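Local atomic coordinates of immunity protein (Neisseria meningitidis, PDB entry 4Q7O), a protein that probably protects the cells that make it from a contact-dependent growth-inhibition toxin, by binding and neutralising that toxin. Residues Asn19-Phe28 with Ile102-Phe111. Numbering follows the deposited sequence.
Sequences NNHFVISIFF and IPINLAYHYF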
loop_
_atom_site.group_PDB
_atom_site.type_symbol
_atom_site.label_atom_id
_atom_site.label_comp_id
_atom_site.label_asym_id
_atom_site.label_seq_id
_atom_site.Cartn_x
_atom_site.Cartn_y
_atom_site.Cartn_z
ATOM N N ASN B 19 -2.264 -7.307 -7.571
ATOM C CA ASN B 19 -1.693 -8.571 -7.089
ATOM C C ASN B 19 -1.845 -8.776 -5.577
ATOM O O ASN B 19 -1.323 -9.757 -5.029
ATOM C CB ASN B 19 -0.207 -8.667 -7.452
ATOM C CG ASN B 19 0.032 -8.875 -8.944
ATOM O OD1 ASN B 19 -0.869 -9.279 -9.687
ATOM N ND2 ASN B 19 1.268 -8.626 -9.387
ATOM N N ASN B 20 -2.527 -7.845 -4.902
ATOM C CA ASN B 20 -2.712 -7.908 -3.446
ATOM C C ASN B 20 -1.371 -7.768 -2.715
ATOM O O ASN B 20 -1.203 -8.229 -1.590
ATOM C CB ASN B 20 -3.442 -9.196 -3.033
ATOM C CG ASN B 20 -4.221 -9.052 -1.737
ATOM O OD1 ASN B 20 -4.511 -7.945 -1.274
ATOM N ND2 ASN B 20 -4.579 -10.190 -1.147
ATOM N N HIS B 21 -0.415 -7.112 -3.364
ATOM C CA HIS B 21 0.904 -6.883 -2.768
ATOM C C HIS B 21 1.079 -5.433 -2.353
ATOM O O HIS B 21 2.043 -4.767 -2.744
ATOM C CB HIS B 21 1.999 -7.324 -3.739
ATOM C CG HIS B 21 1.994 -8.799 -3.987
ATOM N ND1 HIS B 21 2.551 -9.371 -5.111
ATOM C CD2 HIS B 21 1.499 -9.823 -3.251
ATOM C CE1 HIS B 21 2.398 -10.680 -5.053
ATOM N NE2 HIS B 21 1.765 -10.982 -3.932
ATOM N N PHE B 22 0.126 -4.962 -1.556
ATOM C CA PHE B 22 0.097 -3.583 -1.094
ATOM C C PHE B 22 1.336 -3.191 -0.284
ATOM O O PHE B 22 1.693 -2.017 -0.236
ATOM C CB PHE B 22 -1.181 -3.315 -0.293
ATOM C CG PHE B 22 -1.390 -4.276 0.844
ATOM C CD1 PHE B 22 -0.856 -4.013 2.101
ATOM C CD2 PHE B 22 -2.117 -5.444 0.655
ATOM C CE1 PHE B 22 -1.048 -4.892 3.157
ATOM C CE2 PHE B 22 -2.309 -6.336 1.702
ATOM C CZ PHE B 22 -1.770 -6.062 2.959
ATOM N N VAL B 23 2.015 -4.159 0.327
ATOM C CA VAL B 23 3.265 -3.855 1.030
ATOM C C VAL B 23 4.303 -3.240 0.083
ATOM O O VAL B 23 5.039 -2.315 0.464
ATOM C CB VAL B 23 3.822 -5.113 1.749
ATOM C CG1 VAL B 23 5.289 -4.930 2.126
ATOM C CG2 VAL B 23 2.985 -5.426 2.991
ATOM N N ILE B 24 4.344 -3.738 -1.154
ATOM C CA ILE B 24 5.251 -3.187 -2.161
ATOM C C ILE B 24 4.912 -1.734 -2.502
ATOM O O ILE B 24 5.808 -0.893 -2.636
ATOM C CB ILE B 24 5.249 -4.031 -3.449
ATOM C CG1 ILE B 24 5.655 -5.479 -3.148
ATOM C CG2 ILE B 24 6.166 -3.410 -4.492
ATOM C CD1 ILE B 24 7.010 -5.619 -2.480
ATOM N N SER B 25 3.620 -1.453 -2.648
ATOM C CA SER B 25 3.123 -0.100 -2.910
ATOM C C SER B 25 3.603 0.855 -1.815
ATOM O O SER B 25 4.119 1.947 -2.087
ATOM C CB SER B 25 1.583 -0.082 -2.935
ATOM O OG SER B 25 1.022 -1.288 -3.445
ATOM N N ILE B 26 3.434 0.435 -0.566
ATOM C CA ILE B 26 3.798 1.271 0.573
ATOM C C ILE B 26 5.307 1.442 0.657
ATOM O O ILE B 26 5.803 2.534 0.929
ATOM C CB ILE B 26 3.274 0.659 1.888
ATOM C CG1 ILE B 26 1.745 0.603 1.876
ATOM C CG2 ILE B 26 3.762 1.444 3.106
ATOM C CD1 ILE B 26 1.181 -0.191 3.037
ATOM N N PHE B 27 6.034 0.361 0.400
ATOM C CA PHE B 27 7.493 0.373 0.433
ATOM C C PHE B 27 8.065 1.488 -0.447
ATOM O O PHE B 27 8.836 2.331 0.016
ATOM C CB PHE B 27 8.027 -0.993 -0.011
ATOM C CG PHE B 27 9.524 -1.073 -0.068
ATOM C CD1 PHE B 27 10.260 -1.443 1.050
ATOM C CD2 PHE B 27 10.200 -0.811 -1.248
ATOM C CE1 PHE B 27 11.640 -1.518 0.993
ATOM C CE2 PHE B 27 11.582 -0.878 -1.304
ATOM C CZ PHE B 27 12.299 -1.232 -0.188
ATOM N N PHE B 28 7.672 1.510 -1.712
ATOM C CA PHE B 28 8.223 2.505 -2.619
ATOM C C PHE B 28 7.756 3.926 -2.328
ATOM O O PHE B 28 8.563 4.851 -2.348
ATOM C CB PHE B 28 7.999 2.111 -4.081
ATOM C CG PHE B 28 8.961 1.078 -4.555
ATOM C CD1 PHE B 28 10.299 1.401 -4.723
ATOM C CD2 PHE B 28 8.547 -0.219 -4.810
ATOM C CE1 PHE B 28 11.211 0.452 -5.148
ATOM C CE2 PHE B 28 9.455 -1.168 -5.237
ATOM C CZ PHE B 28 10.787 -0.832 -5.401
ATOM N N ILE B 102 7.720 -12.606 -1.533
ATOM C CA ILE B 102 7.430 -12.914 -2.931
ATOM C C ILE B 102 8.653 -13.549 -3.599
ATOM O O ILE B 102 9.765 -13.436 -3.087
ATOM C CB ILE B 102 6.994 -11.652 -3.720
ATOM C CG1 ILE B 102 8.012 -10.517 -3.554
ATOM C CG2 ILE B 102 5.606 -11.209 -3.295
ATOM C CD1 ILE B 102 7.710 -9.293 -4.429
ATOM N N PRO B 103 8.458 -14.219 -4.744
ATOM C CA PRO B 103 9.641 -14.702 -5.465
ATOM C C PRO B 103 10.519 -13.544 -5.930
ATOM O O PRO B 103 10.009 -12.471 -6.257
ATOM C CB PRO B 103 9.042 -15.412 -6.687
ATOM C CG PRO B 103 7.636 -15.764 -6.279
ATOM C CD PRO B 103 7.202 -14.611 -5.412
ATOM N N ILE B 104 11.828 -13.762 -5.974
ATOM C CA ILE B 104 12.751 -12.745 -6.465
ATOM C C ILE B 104 12.412 -12.289 -7.892
ATOM O O ILE B 104 12.525 -11.115 -8.213
ATOM C CB ILE B 104 14.218 -13.216 -6.332
ATOM C CG1 ILE B 104 14.619 -13.235 -4.854
ATOM C CG2 ILE B 104 15.162 -12.318 -7.114
ATOM C CD1 ILE B 104 15.944 -13.905 -4.578
ATOM N N ASN B 105 11.961 -13.199 -8.743
ATOM C CA ASN B 105 11.592 -12.807 -10.101
ATOM C C ASN B 105 10.502 -11.747 -10.097
ATOM O O ASN B 105 10.568 -10.758 -10.836
ATOM C CB ASN B 105 11.108 -14.016 -10.907
ATOM C CG ASN B 105 12.226 -14.941 -11.306
ATOM O OD1 ASN B 105 13.409 -14.595 -11.217
ATOM N ND2 ASN B 105 11.858 -16.126 -11.774
ATOM N N LEU B 106 9.481 -11.958 -9.274
ATOM C CA LEU B 106 8.406 -10.979 -9.159
ATOM C C LEU B 106 8.914 -9.679 -8.554
ATOM O O LEU B 106 8.519 -8.598 -8.982
ATOM C CB LEU B 106 7.228 -11.548 -8.358
ATOM C CG LEU B 106 6.075 -10.564 -8.124
ATOM C CD1 LEU B 106 5.464 -10.075 -9.431
ATOM C CD2 LEU B 106 5.007 -11.185 -7.251
ATOM N N ALA B 107 9.803 -9.775 -7.569
ATOM C CA ALA B 107 10.417 -8.567 -7.015
ATOM C C ALA B 107 11.134 -7.755 -8.092
ATOM O O ALA B 107 10.972 -6.535 -8.163
ATOM C CB ALA B 107 11.374 -8.909 -5.891
ATOM N N TYR B 108 11.919 -8.417 -8.935
ATOM C CA TYR B 108 12.575 -7.703 -10.029
ATOM C C TYR B 108 11.577 -7.041 -10.981
ATOM O O TYR B 108 11.809 -5.936 -11.457
ATOM C CB TYR B 108 13.529 -8.616 -10.797
ATOM C CG TYR B 108 14.923 -8.617 -10.227
ATOM C CD1 TYR B 108 15.840 -7.626 -10.573
ATOM C CD2 TYR B 108 15.328 -9.596 -9.339
ATOM C CE1 TYR B 108 17.124 -7.621 -10.052
ATOM C CE2 TYR B 108 16.617 -9.601 -8.816
ATOM C CZ TYR B 108 17.506 -8.613 -9.174
ATOM O OH TYR B 108 18.777 -8.613 -8.645
ATOM N N HIS B 109 10.477 -7.731 -11.256
ATOM C CA HIS B 109 9.369 -7.192 -12.041
ATOM C C HIS B 109 8.878 -5.888 -11.407
ATOM O O HIS B 109 8.780 -4.857 -12.077
ATOM C CB HIS B 109 8.270 -8.264 -12.089
ATOM C CG HIS B 109 7.015 -7.869 -12.805
ATOM N ND1 HIS B 109 6.951 -7.714 -14.173
ATOM C CD2 HIS B 109 5.754 -7.691 -12.347
ATOM C CE1 HIS B 109 5.711 -7.417 -14.523
ATOM N NE2 HIS B 109 4.963 -7.400 -13.434
ATOM N N TYR B 110 8.606 -5.915 -10.108
ATOM C CA TYR B 110 8.175 -4.700 -9.419
ATOM C C TYR B 110 9.228 -3.599 -9.438
ATOM O O TYR B 110 8.902 -2.437 -9.650
ATOM C CB TYR B 110 7.800 -5.002 -7.974
ATOM C CG TYR B 110 6.486 -5.723 -7.780
ATOM C CD1 TYR B 110 5.357 -5.373 -8.513
ATOM C CD2 TYR B 110 6.370 -6.742 -6.837
ATOM C CE1 TYR B 110 4.150 -6.016 -8.318
ATOM C CE2 TYR B 110 5.158 -7.396 -6.633
ATOM C CZ TYR B 110 4.057 -7.032 -7.381
ATOM O OH TYR B 110 2.857 -7.666 -7.184
ATOM N N PHE B 111 10.483 -3.955 -9.193
ATOM C CA PHE B 111 11.545 -2.950 -9.160
ATOM C C PHE B 111 11.739 -2.285 -10.520
ATOM O O PHE B 111 11.999 -1.085 -10.610
ATOM C CB PHE B 111 12.856 -3.551 -8.646
ATOM C CG PHE B 111 12.976 -3.539 -7.149
ATOM C CD1 PHE B 111 11.993 -4.115 -6.349
ATOM C CD2 PHE B 111 14.060 -2.933 -6.535
ATOM C CE1 PHE B 111 12.102 -4.098 -4.965
ATOM C CE2 PHE B 111 14.175 -2.913 -5.152
ATOM C CZ PHE B 111 13.196 -3.497 -4.368
#
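Two helices that pack against the antiparallel sheet of this immunity protein, 22-34 and 104-121, meet here near their N-terminal ends, and the Y110 hydroxyl takes part in both hydrogen bonds that cross the contact. N19 ND2 donates a nearly straight one to Y110 OH (2.9 Å), with the oxygen in the plane of the amide. H21 ND1 lies 2.7 Å from Y110 OH, in a bond whose proton could sit on either partner. A tyrosine suits this place because its long ring crosses apolar ground before delivering a polar end to the turn leading into helix 22-34. N20, which closes helix 10-18 in a Schellman motif, lies between the hydroxyl's two partners in sequence.

The H21 and Y110 rings stand almost perpendicular, rim to rim. Histidine offers both a polar edge and faces that accept methyls: its chi1 of -66° turns the ring toward 102-111, bringing ND1 to Y110 OH and one face to I102. There I102 CG2 makes a CH-pi contact, 3.9 Å from the H21 centroid and set toward the rim, while L106 CD2 reaches the edge at CE1. The Y110 ring is held between I24 CG2, nearest its CG, and L106 CD1 over the opposite face, which limits its tilt. The branched aliphatics I24 and I102 fill the apolar middle, meeting through their CD1 atoms.

Farther along both helices, flat rings allow an edge-to-face fit: F28 CZ stands 3.5 Å from F111 CE1, over the middle of the F111 ring, with planes 74° apart. F89 of strand 86-91 touches I24 and F111, joining this cluster to the sheet. The T-shaped pair and I24 thus join the helices, while the Y110 hydroxyl holds the turn between helices 10-18 and 22-34, in the hydrophobic core of an alpha+beta fold.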